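Local coordinates for uncharacterized protein (Pseudomonas syringae pv. tomato, PDB 3K4I), which is of unknown function but belongs to the aldolase/RraA family and assembles from three subunits, with magnesium held between neighbouring copies, at residues Glu21-Ala26 / Ala195-Glu200; Asn76-Val81 / Thr105-Ala110; Pro134-Gly139 / Met171-Ser176. One frame throughout, in Å; residues are numbered along the deposited sequence.

In the fold
The three contacts run from one flank of the subunit to the other. Interactions 1 and 2 lie on opposite sides of the chain's centre, their own centres about 31 Å apart, while the centre of interaction 3 is about 18 Å from each. Interaction 1 joins the start of helix 25-33 to helix 186-207 and closes a loop in which interactions 2 and 3 follow in series. Interaction 3 links two strands of the mixed sheet. It touches interaction 1 where T25 OG1 lies 2.6 Å from D174 OD1, a probable hydrogen bond. Interactions 1 and 3 both border the second subunit, whereas interaction 2 borders the third, so between them the contacts lie beside both neighbouring subunits.

Interaction 1: residues Glu21-Ala26 / Ala195-Glu200; sequences EHLDTA and AVEQTE. With MG (magnesium ion), chain E.
E197, on the long helix 186-207, reaches with its carboxylate to the backbone at H22, L23 and D24, just where helix 25-33 of this aldolase/RraA-family subunit begins. D24 occupies the N-cap position, yet its side chain makes no capping bond. Its backbone N is instead used as a donor to E197 OE2, a nearly straight bond of 2.9 Å (166° at the hydrogen) that meets the oxygen almost along its C-O axis. The same OE2 is also hydrogen-bonded to S27 OG, so a side chain distant in sequence grips the first turn of the helix at two points. The E197 chain is extended beyond CG, which carries the carboxylate this far from its own helix. E197 OE1 lies 2.9 Å from H22 O, with no hydrogen bond between these two acceptors, a closeness that is probably unfavourable. L23 supplies the apolar part, its CD2 resting 3.6 Å from E197 CD, and the L23 side chain also packs on V190 and A193 of the same long helix. D24 crosses E197 at about a right angle and turns its carboxylate to the neighbouring magnesium site, where OD1 accepts a short hydrogen bond, 2.5 Å, from a magnesium-bound water. Four waters and D102 OD2 of the second subunit share the magnesium ion with E200, whose OE1 binds it at 2.4 Å.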
# COMPACT_ATOMS: atom_id res chain seq x y z
N GLU C 21 -15.80 4.95 19.05
CA GLU C 21 -16.48 4.28 17.92
C GLU C 21 -16.84 5.25 16.81
O GLU C 21 -16.93 4.85 15.65
CB GLU C 21 -17.78 3.62 18.39
CG GLU C 21 -17.64 2.22 18.97
CD GLU C 21 -18.98 1.64 19.44
OE1 GLU C 21 -20.05 1.97 18.84
OE2 GLU C 21 -18.95 0.85 20.42
N HIS C 22 -17.08 6.51 17.17
CA HIS C 22 -17.51 7.53 16.21
C HIS C 22 -16.49 8.64 16.04
O HIS C 22 -16.82 9.73 15.55
CB HIS C 22 -18.86 8.14 16.63
CG HIS C 22 -19.90 7.11 16.97
ND1 HIS C 22 -20.73 6.56 16.01
CD2 HIS C 22 -20.25 6.54 18.15
CE1 HIS C 22 -21.55 5.70 16.59
NE2 HIS C 22 -21.27 5.67 17.88
N LEU C 23 -15.23 8.36 16.43
CA LEU C 23 -14.17 9.33 16.27
C LEU C 23 -13.10 8.81 15.33
O LEU C 23 -12.70 7.66 15.42
CB LEU C 23 -13.54 9.72 17.63
CG LEU C 23 -14.43 10.44 18.64
CD1 LEU C 23 -13.72 10.67 19.98
CD2 LEU C 23 -15.02 11.78 18.10
N ASP C 24 -12.65 9.69 14.43
CA ASP C 24 -11.60 9.40 13.46
C ASP C 24 -10.25 9.72 14.08
O ASP C 24 -10.15 10.57 14.99
CB ASP C 24 -11.75 10.36 12.27
CG ASP C 24 -13.02 10.13 11.46
OD1 ASP C 24 -13.43 11.07 10.74
OD2 ASP C 24 -13.60 9.02 11.50
N THR C 25 -9.20 9.06 13.58
CA THR C 25 -7.84 9.41 14.00
C THR C 25 -7.52 10.89 13.85
O THR C 25 -6.78 11.44 14.68
CB THR C 25 -6.79 8.56 13.27
OG1 THR C 25 -7.06 8.58 11.87
CG2 THR C 25 -6.84 7.10 13.79
N ALA C 26 -8.05 11.53 12.81
CA ALA C 26 -7.82 12.97 12.63
C ALA C 26 -8.35 13.82 13.79
O ALA C 26 -7.67 14.73 14.26
CB ALA C 26 -8.36 13.47 11.28
N ALA C 195 -15.69 17.65 19.94
CA ALA C 195 -15.91 19.05 19.62
C ALA C 195 -15.31 19.42 18.26
O ALA C 195 -15.91 20.16 17.48
CB ALA C 195 -15.34 19.93 20.73
N VAL C 196 -14.10 18.92 17.97
CA VAL C 196 -13.50 19.09 16.65
C VAL C 196 -14.40 18.52 15.53
O VAL C 196 -14.64 19.19 14.51
CB VAL C 196 -12.10 18.43 16.59
CG1 VAL C 196 -11.57 18.42 15.14
CG2 VAL C 196 -11.15 19.16 17.50
N GLU C 197 -14.92 17.31 15.74
CA GLU C 197 -15.78 16.66 14.75
C GLU C 197 -17.05 17.47 14.54
O GLU C 197 -17.48 17.66 13.40
CB GLU C 197 -16.11 15.20 15.14
CG GLU C 197 -14.87 14.30 14.95
CD GLU C 197 -15.18 12.84 14.62
OE1 GLU C 197 -16.38 12.45 14.64
OE2 GLU C 197 -14.20 12.09 14.34
N GLN C 198 -17.62 17.98 15.64
CA GLN C 198 -18.84 18.79 15.52
C GLN C 198 -18.64 20.06 14.70
O GLN C 198 -19.40 20.31 13.77
CB GLN C 198 -19.44 19.12 16.90
CG GLN C 198 -20.19 17.94 17.52
CD GLN C 198 -20.48 18.13 19.00
OE1 GLN C 198 -19.87 18.99 19.66
NE2 GLN C 198 -21.41 17.34 19.53
N THR C 199 -17.58 20.82 15.02
CA THR C 199 -17.23 22.04 14.27
C THR C 199 -17.02 21.74 12.78
O THR C 199 -17.52 22.46 11.91
CB THR C 199 -15.96 22.73 14.85
OG1 THR C 199 -16.24 23.19 16.17
CG2 THR C 199 -15.54 23.91 13.98
N GLU C 200 -16.31 20.65 12.50
CA GLU C 200 -16.00 20.26 11.13
C GLU C 200 -17.22 19.83 10.34
O GLU C 200 -17.32 20.08 9.13
CB GLU C 200 -15.04 19.10 11.12
CG GLU C 200 -13.62 19.45 11.28
CD GLU C 200 -12.75 18.27 10.92
OE1 GLU C 200 -13.26 17.29 10.29
OE2 GLU C 200 -11.55 18.33 11.26
MG MG E . -12.75 14.96 10.31
O HOH W 1 -12.17 13.08 10.10
O HOH W 2 -10.90 15.41 9.77
O HOH W 3 -14.73 14.46 11.01
O HOH W 4 -12.21 15.40 12.33

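Interaction 2: residues Asn76-Val81 / Thr105-Ala110; sequences NYIDQV and THFALA
I78, in a 3-10 segment, faces F107, on helix 102-110, with 8.0 Å between their CA atoms. The 3-10 segment, in the loop between strands 53-63 and 85-90, packs on helix 102-110 of this aldolase/RraA-family subunit. With CG anti to the backbone N (chi1 -175°), F107 sends its ring out from the helix to the 3-10 segment. I78 lays its CG2 methyl over one face of that ring as a CH-pi contact, 3.9 Å from the centroid and only 12° off the normal. I78 CG1 reaches the ring rim, 3.6 Å from F107 CD2, with I78 CD1 beside it; the two side chains run antiparallel alongside each other. The ring also meets backbone: I78 O is 3.5 Å from F107 CE2. D79 comes to the far rim, at CE1 and CZ, while I78 lies over the centre and CD2; the D79 side chain is about at right angles to F107, its carboxylate plane turned 65° from the ring. Its oxygens are already engaged by the third subunit, OD1 with the backbone N of L213 and OD2 with that of E214. That subunit also packs on F107 through I207, which places the contact at an interface as well as within the fold. On the same side of the ring plane as I78 CG2, D79 OD1 comes in obliquely, near the rim, 3.3 Å from F107 CE1.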
# COMPACT_ATOMS: atom_id res chain seq x y z
N ASN C 76 3.79 -16.67 22.26
CA ASN C 76 3.48 -17.12 23.63
C ASN C 76 2.88 -16.08 24.60
O ASN C 76 2.00 -16.44 25.41
CB ASN C 76 4.69 -17.80 24.26
CG ASN C 76 5.94 -16.96 24.17
OD1 ASN C 76 5.97 -15.83 24.64
ND2 ASN C 76 6.98 -17.52 23.55
N TYR C 77 3.31 -14.81 24.51
CA TYR C 77 2.79 -13.75 25.39
C TYR C 77 1.29 -13.53 25.25
O TYR C 77 0.69 -12.87 26.10
CB TYR C 77 3.44 -12.40 25.09
CG TYR C 77 3.04 -11.77 23.74
CD1 TYR C 77 3.80 -11.97 22.59
CD2 TYR C 77 1.88 -10.96 23.63
CE1 TYR C 77 3.43 -11.40 21.35
CE2 TYR C 77 1.51 -10.40 22.40
CZ TYR C 77 2.29 -10.61 21.27
OH TYR C 77 1.92 -10.04 20.06
N ILE C 78 0.72 -14.00 24.15
CA ILE C 78 -0.64 -13.59 23.81
C ILE C 78 -1.67 -14.10 24.80
O ILE C 78 -2.71 -13.46 24.98
CB ILE C 78 -1.03 -13.96 22.35
CG1 ILE C 78 -2.09 -12.97 21.84
CG2 ILE C 78 -1.29 -15.46 22.21
CD1 ILE C 78 -2.32 -12.94 20.36
N ASP C 79 -1.40 -15.23 25.46
CA ASP C 79 -2.30 -15.70 26.54
C ASP C 79 -2.49 -14.70 27.68
O ASP C 79 -3.44 -14.82 28.46
CB ASP C 79 -1.77 -17.02 27.14
CG ASP C 79 -2.08 -18.22 26.27
OD1 ASP C 79 -3.17 -18.24 25.64
OD2 ASP C 79 -1.25 -19.16 26.24
N GLN C 80 -1.58 -13.74 27.79
CA GLN C 80 -1.60 -12.73 28.86
C GLN C 80 -2.46 -11.50 28.54
O GLN C 80 -2.74 -10.71 29.44
CB GLN C 80 -0.16 -12.26 29.14
CG GLN C 80 0.83 -13.38 29.37
CD GLN C 80 2.05 -12.92 30.17
OE1 GLN C 80 2.60 -13.69 30.98
NE2 GLN C 80 2.42 -11.65 30.02
N VAL C 81 -2.84 -11.32 27.27
CA VAL C 81 -3.42 -10.08 26.80
C VAL C 81 -4.92 -10.01 27.17
O VAL C 81 -5.66 -10.91 26.82
CB VAL C 81 -3.26 -9.95 25.26
CG1 VAL C 81 -3.82 -8.63 24.74
CG2 VAL C 81 -1.78 -10.13 24.84
N THR C 105 -3.69 -14.13 14.90
CA THR C 105 -4.94 -13.55 14.39
C THR C 105 -6.16 -14.34 14.85
O THR C 105 -7.09 -13.76 15.36
CB THR C 105 -4.97 -13.54 12.87
OG1 THR C 105 -3.87 -12.75 12.38
CG2 THR C 105 -6.27 -12.98 12.35
N HIS C 106 -6.14 -15.65 14.66
CA HIS C 106 -7.24 -16.48 15.16
C HIS C 106 -7.38 -16.37 16.66
O HIS C 106 -8.50 -16.34 17.18
CB HIS C 106 -7.11 -17.95 14.71
CG HIS C 106 -7.32 -18.13 13.24
ND1 HIS C 106 -8.57 -18.04 12.66
CD2 HIS C 106 -6.45 -18.36 12.23
CE1 HIS C 106 -8.46 -18.23 11.35
NE2 HIS C 106 -7.18 -18.41 11.07
N PHE C 107 -6.26 -16.35 17.36
CA PHE C 107 -6.32 -16.19 18.82
C PHE C 107 -6.99 -14.87 19.21
O PHE C 107 -7.92 -14.86 20.06
CB PHE C 107 -4.93 -16.28 19.45
CG PHE C 107 -4.97 -16.24 20.95
CD1 PHE C 107 -5.00 -17.44 21.67
CD2 PHE C 107 -5.06 -15.04 21.64
CE1 PHE C 107 -5.10 -17.43 23.07
CE2 PHE C 107 -5.15 -15.02 23.03
CZ PHE C 107 -5.13 -16.20 23.75
N ALA C 108 -6.54 -13.77 18.58
CA ALA C 108 -7.11 -12.44 18.85
C ALA C 108 -8.64 -12.45 18.70
O ALA C 108 -9.37 -11.89 19.54
CB ALA C 108 -6.51 -11.43 17.91
N LEU C 109 -9.09 -13.03 17.59
CA LEU C 109 -10.53 -13.09 17.30
C LEU C 109 -11.32 -13.92 18.29
O LEU C 109 -12.54 -13.74 18.44
CB LEU C 109 -10.77 -13.61 15.88
CG LEU C 109 -10.69 -12.62 14.72
CD1 LEU C 109 -11.73 -13.05 13.69
CD2 LEU C 109 -10.89 -11.14 15.16
N ALA C 110 -10.65 -14.87 18.93
CA ALA C 110 -11.33 -15.74 19.90
C ALA C 110 -11.24 -15.20 21.34
O ALA C 110 -11.91 -15.70 22.25
CB ALA C 110 -10.73 -17.16 19.82

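Interaction 3: residues Pro134-Gly139 / Met171-Ser176; sequences PLFSRG and MVCDGS
F136 and C173 make the main apolar contact. The CB of C173 stands over one face of the F136 ring, 3.5 Å from the centroid and shifted toward the rim, where it comes to 3.4 Å from CZ. This is a CH-pi contact, 17° off the ring normal. C173 SG lies 4.4 Å from the F136 ring centroid, a Cys sulfur-aromatic contact over the face. With SG anti to the carbonyl carbon (chi1 -51°), the sulfur lies beyond CB, still over the ring.

Strands 135-137 and 170-174 belong to the mixed sheet of this aldolase/RraA-family protein without being paired to each other; the first pairs with strands 45-46 and 115-119, the second with strands 53-63 and 177-181. F136 reaches across the buried interior between them, with C53 and C178 also packed against it.

A backbone carbonyl supplies the polar side of the contact. D174 O comes to the ring edge, near its plane, 3.3 Å from F136 CE1. The D174 side chain points the other way. Its OD1 accepts from S176 N at 3.0 Å to close an Asx turn, the donor coming from above the carboxylate plane, and also accepts from T25 OG1.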
# COMPACT_ATOMS: atom_id res chain seq x y z
N PRO C 134 -8.26 -5.98 12.44
CA PRO C 134 -7.61 -4.69 12.28
C PRO C 134 -6.09 -4.73 12.54
O PRO C 134 -5.64 -4.66 13.68
CB PRO C 134 -8.36 -3.80 13.28
CG PRO C 134 -9.72 -4.53 13.49
CD PRO C 134 -9.25 -5.95 13.54
N LEU C 135 -5.35 -4.88 11.45
CA LEU C 135 -3.88 -4.96 11.50
C LEU C 135 -3.25 -3.74 10.89
O LEU C 135 -3.58 -3.36 9.75
CB LEU C 135 -3.40 -6.18 10.69
CG LEU C 135 -1.87 -6.32 10.52
CD1 LEU C 135 -1.35 -6.61 11.88
CD2 LEU C 135 -1.54 -7.47 9.59
N PHE C 136 -2.30 -3.16 11.62
CA PHE C 136 -1.58 -2.01 11.16
C PHE C 136 -0.10 -2.31 11.28
O PHE C 136 0.34 -2.79 12.32
CB PHE C 136 -2.00 -0.83 12.03
CG PHE C 136 -3.47 -0.61 12.00
CD1 PHE C 136 -4.03 0.32 11.11
CD2 PHE C 136 -4.32 -1.36 12.81
CE1 PHE C 136 -5.41 0.51 11.07
CE2 PHE C 136 -5.72 -1.20 12.73
CZ PHE C 136 -6.26 -0.25 11.86
N SER C 137 0.66 -2.05 10.22
CA SER C 137 2.07 -2.40 10.24
C SER C 137 2.82 -1.63 9.18
O SER C 137 2.22 -0.96 8.35
CB SER C 137 2.24 -3.90 9.94
OG SER C 137 1.89 -4.18 8.59
N ARG C 138 4.15 -1.76 9.20
CA ARG C 138 4.98 -1.15 8.17
C ARG C 138 5.02 -1.95 6.88
O ARG C 138 5.76 -1.62 5.93
CB ARG C 138 6.40 -0.97 8.69
CG ARG C 138 6.48 -0.01 9.88
CD ARG C 138 7.92 0.41 10.20
NE ARG C 138 7.90 1.11 11.49
CZ ARG C 138 7.41 2.33 11.70
NH1 ARG C 138 6.92 3.04 10.71
NH2 ARG C 138 7.42 2.85 12.94
N GLY C 139 4.27 -3.03 6.83
CA GLY C 139 4.28 -3.85 5.61
C GLY C 139 4.01 -5.31 5.84
O GLY C 139 3.61 -5.72 6.95
N MSE C 171 -5.51 3.48 22.20
CA MSE C 171 -5.05 3.33 20.79
C MSE C 171 -6.26 3.43 19.89
O MSE C 171 -7.29 2.71 20.13
CB MSE C 171 -4.43 1.94 20.55
CG MSE C 171 -3.23 1.62 21.40
SE MSE C 171 -1.73 2.88 21.13
CE MSE C 171 -1.41 2.66 19.20
N VAL C 172 -6.18 4.28 18.88
CA VAL C 172 -7.27 4.40 17.89
C VAL C 172 -6.61 4.36 16.52
O VAL C 172 -5.61 5.09 16.28
CB VAL C 172 -8.12 5.66 18.05
CG1 VAL C 172 -9.28 5.64 16.98
CG2 VAL C 172 -8.70 5.75 19.49
N CYS C 173 -7.09 3.44 15.69
CA CYS C 173 -6.48 3.20 14.39
C CYS C 173 -7.56 3.07 13.34
O CYS C 173 -8.58 2.44 13.61
CB CYS C 173 -5.68 1.89 14.41
SG CYS C 173 -4.52 1.77 15.77
N ASP C 174 -7.31 3.63 12.16
CA ASP C 174 -8.20 3.49 11.01
C ASP C 174 -7.42 3.58 9.70
O ASP C 174 -6.19 3.39 9.68
CB ASP C 174 -9.36 4.51 11.09
CG ASP C 174 -8.90 5.98 11.10
OD1 ASP C 174 -7.76 6.32 10.69
OD2 ASP C 174 -9.71 6.83 11.52
N GLY C 175 -8.12 3.86 8.60
CA GLY C 175 -7.45 3.94 7.29
C GLY C 175 -6.32 4.96 7.20
O GLY C 175 -5.38 4.80 6.38
N SER C 176 -6.37 5.99 8.05
CA SER C 176 -5.34 7.02 8.05
C SER C 176 -4.11 6.68 8.91
O SER C 176 -3.12 7.42 8.91
CB SER C 176 -5.96 8.37 8.46
OG SER C 176 -7.02 8.71 7.57